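Local structure of phospholipase C beta (Meleagris gallopavo, 1JAD) at residues Q37-L41 with R101-H105; L83-I88 with V234-V238. The protein is a phospholipase C beta, represented here by its C-terminal region, an elongated, almost wholly helical coiled-coil domain present as two copies. All coordinates share one frame; numbering follows the deposited sequence.

Contact 1 of 2, residues Q37-L41 with R101-H105; sequences QEKEL and RKEQH
The ring of His105 lies against the side chain of Gln37 where helix 28-64 and helix 75-155 run close to antiparallel in a long helical coiled coil, their local axes 10.8 Å from each other at closest approach. Two pairs set the alignment, Gln37 beside His105 and Leu41 beside Arg101.

Polar bonds hold both ends. The extended Gln37 chain slides past the imidazole, and its NE2 donates to His105 O at 3.0 Å with an N-H...O angle of 157°. The donor lies in the carbonyl plane but comes in strongly from the side, nearly perpendicular to the C=O bond. Gln37 NE2 and His105 ND1 both also bond to Glu108 OE1, one turn further along helix 75-155, so a single carboxylate oxygen ties the buried amide to the buried ring. One turn along from Gln37, Glu40 OE1 makes a salt bridge of 2.7 Å to Arg101 NH1. Bends at chi2 (52°) and chi3 (62°) bring the Arg101 guanidinium to this carboxylate, the two planes steeply inclined to each other.

Between these bonds lie the ring and aliphatic contacts. Gln37 CB sits over one face of the imidazole in a CH-pi contact, 3.4 Å from the centroid of the His105 ring. On the opposite face is a backbone carbonyl, Arg101 O, offset toward the rim. Leu41 CD2 reaches the ring edge near His105 NE2. Lys102 starts out away from helix 28-64, but its bent chain returns, its NZ paired with Glu222 of helix 161-245, and Lys102 CE touches Leu41 CD1 at 3.7 Å.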
loop_
_atom_site.group_PDB
_atom_site.type_symbol
_atom_site.label_atom_id
_atom_site.label_comp_id
_atom_site.label_asym_id
_atom_site.label_seq_id
_atom_site.Cartn_x
_atom_site.Cartn_y
_atom_site.Cartn_z
ATOM N N GLN A 37 -9.111 2.901 21.574
ATOM C CA GLN A 37 -8.069 2.024 22.080
ATOM C C GLN A 37 -7.723 2.355 23.523
ATOM O O GLN A 37 -7.383 1.461 24.296
ATOM C CB GLN A 37 -6.808 2.123 21.212
ATOM C CG GLN A 37 -7.038 1.787 19.743
ATOM C CD GLN A 37 -5.750 1.751 18.936
ATOM O OE1 GLN A 37 -4.932 2.671 19.005
ATOM N NE2 GLN A 37 -5.576 0.698 18.148
ATOM N N GLU A 38 -7.805 3.628 23.895
ATOM C CA GLU A 38 -7.480 4.006 25.265
ATOM C C GLU A 38 -8.605 3.617 26.214
ATOM O O GLU A 38 -8.399 3.489 27.421
ATOM C CB GLU A 38 -7.193 5.503 25.371
ATOM C CG GLU A 38 -6.763 5.932 26.769
ATOM C CD GLU A 38 -5.626 5.073 27.316
ATOM O OE1 GLU A 38 -4.536 5.049 26.702
ATOM O OE2 GLU A 38 -5.826 4.415 28.363
ATOM N N LYS A 39 -9.800 3.435 25.667
ATOM C CA LYS A 39 -10.941 3.021 26.467
ATOM C C LYS A 39 -10.721 1.554 26.798
ATOM O O LYS A 39 -10.930 1.118 27.927
ATOM C CB LYS A 39 -12.239 3.179 25.674
ATOM C CG LYS A 39 -12.639 4.623 25.404
ATOM C CD LYS A 39 -13.056 5.329 26.687
ATOM C CE LYS A 39 -14.276 4.656 27.317
ATOM N NZ LYS A 39 -15.469 4.661 26.411
ATOM N N GLU A 40 -10.291 0.798 25.793
ATOM C CA GLU A 40 -10.023 -0.624 25.954
ATOM C C GLU A 40 -8.957 -0.897 27.017
ATOM O O GLU A 40 -9.035 -1.899 27.733
ATOM C CB GLU A 40 -9.580 -1.235 24.618
ATOM C CG GLU A 40 -10.672 -1.335 23.568
ATOM C CD GLU A 40 -10.139 -1.818 22.222
ATOM O OE1 GLU A 40 -9.370 -2.806 22.205
ATOM O OE2 GLU A 40 -10.500 -1.219 21.177
ATOM N N LEU A 41 -7.962 -0.018 27.116
ATOM C CA LEU A 41 -6.905 -0.197 28.102
ATOM C C LEU A 41 -7.397 -0.007 29.537
ATOM O O LEU A 41 -6.886 -0.645 30.459
ATOM C CB LEU A 41 -5.744 0.767 27.841
ATOM C CG LEU A 41 -4.919 0.626 26.559
ATOM C CD1 LEU A 41 -3.771 1.630 26.594
ATOM C CD2 LEU A 41 -4.366 -0.789 26.445
ATOM N N ARG A 101 -2.549 -6.518 23.901
ATOM C CA ARG A 101 -3.529 -5.536 23.458
ATOM C C ARG A 101 -2.799 -4.328 22.882
ATOM O O ARG A 101 -3.182 -3.824 21.821
ATOM C CB ARG A 101 -4.437 -5.097 24.613
ATOM C CG ARG A 101 -5.513 -4.069 24.220
ATOM C CD ARG A 101 -6.319 -4.554 23.012
ATOM N NE ARG A 101 -7.045 -5.790 23.292
ATOM C CZ ARG A 101 -8.269 -5.838 23.812
ATOM N NH1 ARG A 101 -8.913 -4.711 24.104
ATOM N NH2 ARG A 101 -8.837 -7.012 24.060
ATOM N N LYS A 102 -1.756 -3.861 23.579
ATOM C CA LYS A 102 -0.978 -2.716 23.093
ATOM C C LYS A 102 -0.581 -2.989 21.640
ATOM O O LYS A 102 -0.958 -2.251 20.727
ATOM C CB LYS A 102 0.300 -2.511 23.918
ATOM C CG LYS A 102 0.130 -1.985 25.337
ATOM C CD LYS A 102 -0.494 -0.611 25.361
ATOM C CE LYS A 102 -0.467 -0.007 26.755
ATOM N NZ LYS A 102 0.918 0.256 27.245
ATOM N N GLU A 103 0.179 -4.059 21.435
ATOM C CA GLU A 103 0.619 -4.422 20.099
ATOM C C GLU A 103 -0.551 -4.537 19.128
ATOM O O GLU A 103 -0.427 -4.203 17.950
ATOM C CB GLU A 103 1.412 -5.727 20.158
ATOM C CG GLU A 103 2.673 -5.577 20.991
ATOM C CD GLU A 103 3.585 -6.765 20.896
ATOM O OE1 GLU A 103 4.072 -7.042 19.778
ATOM O OE2 GLU A 103 3.813 -7.424 21.934
ATOM N N GLN A 104 -1.696 -4.984 19.629
ATOM C CA GLN A 104 -2.885 -5.121 18.797
ATOM C C GLN A 104 -3.286 -3.710 18.372
ATOM O O GLN A 104 -3.722 -3.494 17.242
ATOM C CB GLN A 104 -4.022 -5.765 19.601
ATOM C CG GLN A 104 -5.029 -6.575 18.790
ATOM C CD GLN A 104 -5.358 -5.951 17.451
ATOM O OE1 GLN A 104 -4.542 -5.984 16.520
ATOM N NE2 GLN A 104 -6.552 -5.365 17.342
ATOM N N HIS A 105 -3.143 -2.744 19.283
ATOM C CA HIS A 105 -3.474 -1.355 18.966
ATOM C C HIS A 105 -2.491 -0.842 17.906
ATOM O O HIS A 105 -2.854 -0.055 17.022
ATOM C CB HIS A 105 -3.384 -0.446 20.201
ATOM C CG HIS A 105 -4.433 -0.701 21.239
ATOM N ND1 HIS A 105 -5.759 -0.917 20.926
ATOM C CD2 HIS A 105 -4.368 -0.677 22.592
ATOM C CE1 HIS A 105 -6.463 -1.022 22.041
ATOM N NE2 HIS A 105 -5.642 -0.878 23.066
#

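Contact 2 of 2, residues L83-I88 with V234-V238; sequences LEMELI and VQEMV
Leu87 and Val238 face each other in the tight part of this contact. Leu87 CD1 lies 3.7 Å from Val238 CG2, and the CE methyl of selenomethionine Met237 closes on that same Leu87 CD1 at 3.2 Å, a very short apolar approach. Met237 gets there by folding back: its CG stands anti to the backbone N (chi1 -176°), then the chain turns at chi2 and chi3, which brings CE round to Leu87 although the side chain does not set out in that direction. Further along helix 75-155, the Ile88 side chain crosses that of Val234 at about a right angle, Ile88 CD1 pressing on Val234 CG2 at 3.3 Å, while the other Val234 methyl, CG1, rests by Leu87 CB. Toward the other end, Leu83 CD2 and Val238 CG1 meet more lightly at 4.0 Å.

The joined segments belong to helix 75-155 and helix 161-245, the two longest helices of this coiled-coil domain. Locally their axes pass 9.7 Å apart and make an angle of 130°, well short of antiparallel. Helix 28-64 adds a third wall, with Leu55 against Leu87 and Tyr59 against Leu83.

Toward solvent the contact is carried by Glu84 and the exposed Gln235, with no hydrogen bond between them. Glu84 still contributes to the packing through its aliphatic part, CG lying 3.9 Å from Val238 CG2. Beyond it the extended chain carries the carboxylate to Gln235, where Glu84 OE1 comes beside Gln235 CG at 3.3 Å, with the carboxylate and amide planes turned 61° apart. The carboxylate's salt bridge goes instead to its own helix, from Glu84 OE2 to Lys80 NZ, one turn earlier.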
loop_
_atom_site.group_PDB
_atom_site.type_symbol
_atom_site.label_atom_id
_atom_site.label_comp_id
_atom_site.label_asym_id
_atom_site.label_seq_id
_atom_site.Cartn_x
_atom_site.Cartn_y
_atom_site.Cartn_z
ATOM N N LEU A 83 -1.310 -17.846 48.125
ATOM C CA LEU A 83 -1.913 -16.574 47.739
ATOM C C LEU A 83 -0.930 -15.817 46.861
ATOM O O LEU A 83 -1.280 -15.315 45.796
ATOM C CB LEU A 83 -2.214 -15.745 48.985
ATOM C CG LEU A 83 -2.729 -14.325 48.760
ATOM C CD1 LEU A 83 -4.041 -14.356 47.995
ATOM C CD2 LEU A 83 -2.916 -13.644 50.107
ATOM N N GLU A 84 0.310 -15.751 47.331
ATOM C CA GLU A 84 1.379 -15.072 46.623
ATOM C C GLU A 84 1.550 -15.573 45.199
ATOM O O GLU A 84 1.744 -14.776 44.281
ATOM C CB GLU A 84 2.695 -15.225 47.393
ATOM C CG GLU A 84 2.707 -14.459 48.711
ATOM C CD GLU A 84 4.027 -14.562 49.457
ATOM O OE1 GLU A 84 5.084 -14.253 48.862
ATOM O OE2 GLU A 84 4.008 -14.934 50.648
HETATM N N MSE A 85 1.457 -16.887 45.011
HETATM C CA MSE A 85 1.629 -17.465 43.688
HETATM C C MSE A 85 0.434 -17.227 42.762
HETATM O O MSE A 85 0.606 -17.125 41.548
HETATM C CB MSE A 85 1.934 -18.963 43.799
HETATM C CG MSE A 85 2.541 -19.565 42.526
HETATM SE SE MSE A 85 4.102 -18.725 41.969
HETATM C CE MSE A 85 5.138 -18.859 43.497
ATOM N N GLU A 86 -0.772 -17.142 43.316
ATOM C CA GLU A 86 -1.939 -16.882 42.481
ATOM C C GLU A 86 -1.955 -15.418 42.062
ATOM O O GLU A 86 -2.537 -15.059 41.035
ATOM C CB GLU A 86 -3.231 -17.234 43.208
ATOM C CG GLU A 86 -3.516 -18.724 43.244
ATOM C CD GLU A 86 -4.857 -19.043 43.877
ATOM O OE1 GLU A 86 -5.878 -18.455 43.449
ATOM O OE2 GLU A 86 -4.892 -19.889 44.798
ATOM N N LEU A 87 -1.324 -14.570 42.867
ATOM C CA LEU A 87 -1.232 -13.163 42.528
ATOM C C LEU A 87 -0.143 -13.041 41.470
ATOM O O LEU A 87 -0.312 -12.334 40.487
ATOM C CB LEU A 87 -0.880 -12.319 43.756
ATOM C CG LEU A 87 -2.014 -12.130 44.773
ATOM C CD1 LEU A 87 -1.475 -11.369 45.982
ATOM C CD2 LEU A 87 -3.183 -11.379 44.129
ATOM N N ILE A 88 0.972 -13.736 41.672
ATOM C CA ILE A 88 2.049 -13.707 40.694
ATOM C C ILE A 88 1.482 -14.131 39.337
ATOM O O ILE A 88 1.615 -13.406 38.345
ATOM C CB ILE A 88 3.185 -14.674 41.068
ATOM C CG1 ILE A 88 3.920 -14.174 42.312
ATOM C CG2 ILE A 88 4.159 -14.809 39.897
ATOM C CD1 ILE A 88 4.696 -12.908 42.086
ATOM N N VAL A 234 3.862 -7.916 45.013
ATOM C CA VAL A 234 2.858 -8.830 45.534
ATOM C C VAL A 234 3.161 -9.249 46.964
ATOM O O VAL A 234 2.290 -9.180 47.828
ATOM C CB VAL A 234 2.721 -10.090 44.648
ATOM C CG1 VAL A 234 2.195 -9.701 43.282
ATOM C CG2 VAL A 234 4.056 -10.793 44.522
ATOM N N GLN A 235 4.395 -9.675 47.214
ATOM C CA GLN A 235 4.790 -10.094 48.554
ATOM C C GLN A 235 4.475 -8.979 49.543
ATOM O O GLN A 235 4.100 -9.245 50.687
ATOM C CB GLN A 235 6.281 -10.430 48.589
ATOM C CG GLN A 235 6.670 -11.564 47.656
ATOM C CD GLN A 235 8.143 -11.908 47.731
ATOM O OE1 GLN A 235 9.000 -11.048 47.549
ATOM N NE2 GLN A 235 8.444 -13.174 47.993
ATOM N N GLU A 236 4.623 -7.733 49.095
ATOM C CA GLU A 236 4.329 -6.577 49.933
ATOM C C GLU A 236 2.821 -6.414 50.091
ATOM O O GLU A 236 2.310 -6.401 51.210
ATOM C CB GLU A 236 4.913 -5.294 49.331
ATOM C CG GLU A 236 6.433 -5.241 49.274
ATOM C CD GLU A 236 6.952 -3.884 48.796
ATOM O OE1 GLU A 236 6.583 -3.457 47.678
ATOM O OE2 GLU A 236 7.731 -3.245 49.541
HETATM N N MSE A 237 2.113 -6.289 48.972
HETATM C CA MSE A 237 0.661 -6.131 49.001
HETATM C C MSE A 237 0.026 -7.194 49.900
HETATM O O MSE A 237 -1.026 -6.965 50.499
HETATM C CB MSE A 237 0.098 -6.207 47.573
HETATM C CG MSE A 237 -1.411 -5.957 47.454
HETATM SE SE MSE A 237 -2.465 -7.445 47.485
HETATM C CE MSE A 237 -1.991 -8.200 45.930
ATOM N N VAL A 238 0.678 -8.351 50.000
ATOM C CA VAL A 238 0.189 -9.437 50.845
ATOM C C VAL A 238 0.474 -9.099 52.305
ATOM O O VAL A 238 -0.405 -9.209 53.155
ATOM C CB VAL A 238 0.873 -10.783 50.508
ATOM C CG1 VAL A 238 0.408 -11.862 51.477
ATOM C CG2 VAL A 238 0.544 -11.191 49.080
#

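Helix 75-155 is common to both contacts: it pairs with helix 28-64 in contact 1 and with helix 161-245 in contact 2. Each pair also has the remaining long helix beside it. Along the chain the segments of the two contacts alternate, in the order 37-41, 83-88, 101-105 and 234-238, so the chain passes through each site in turn. The two sites do not touch; their centres are 26 Å apart and their nearest atoms about 17 Å. Contact 1 lies nearer the middle of the long molecule, its centre 16 Å from the centre of the chain, against 40 Å for contact 2.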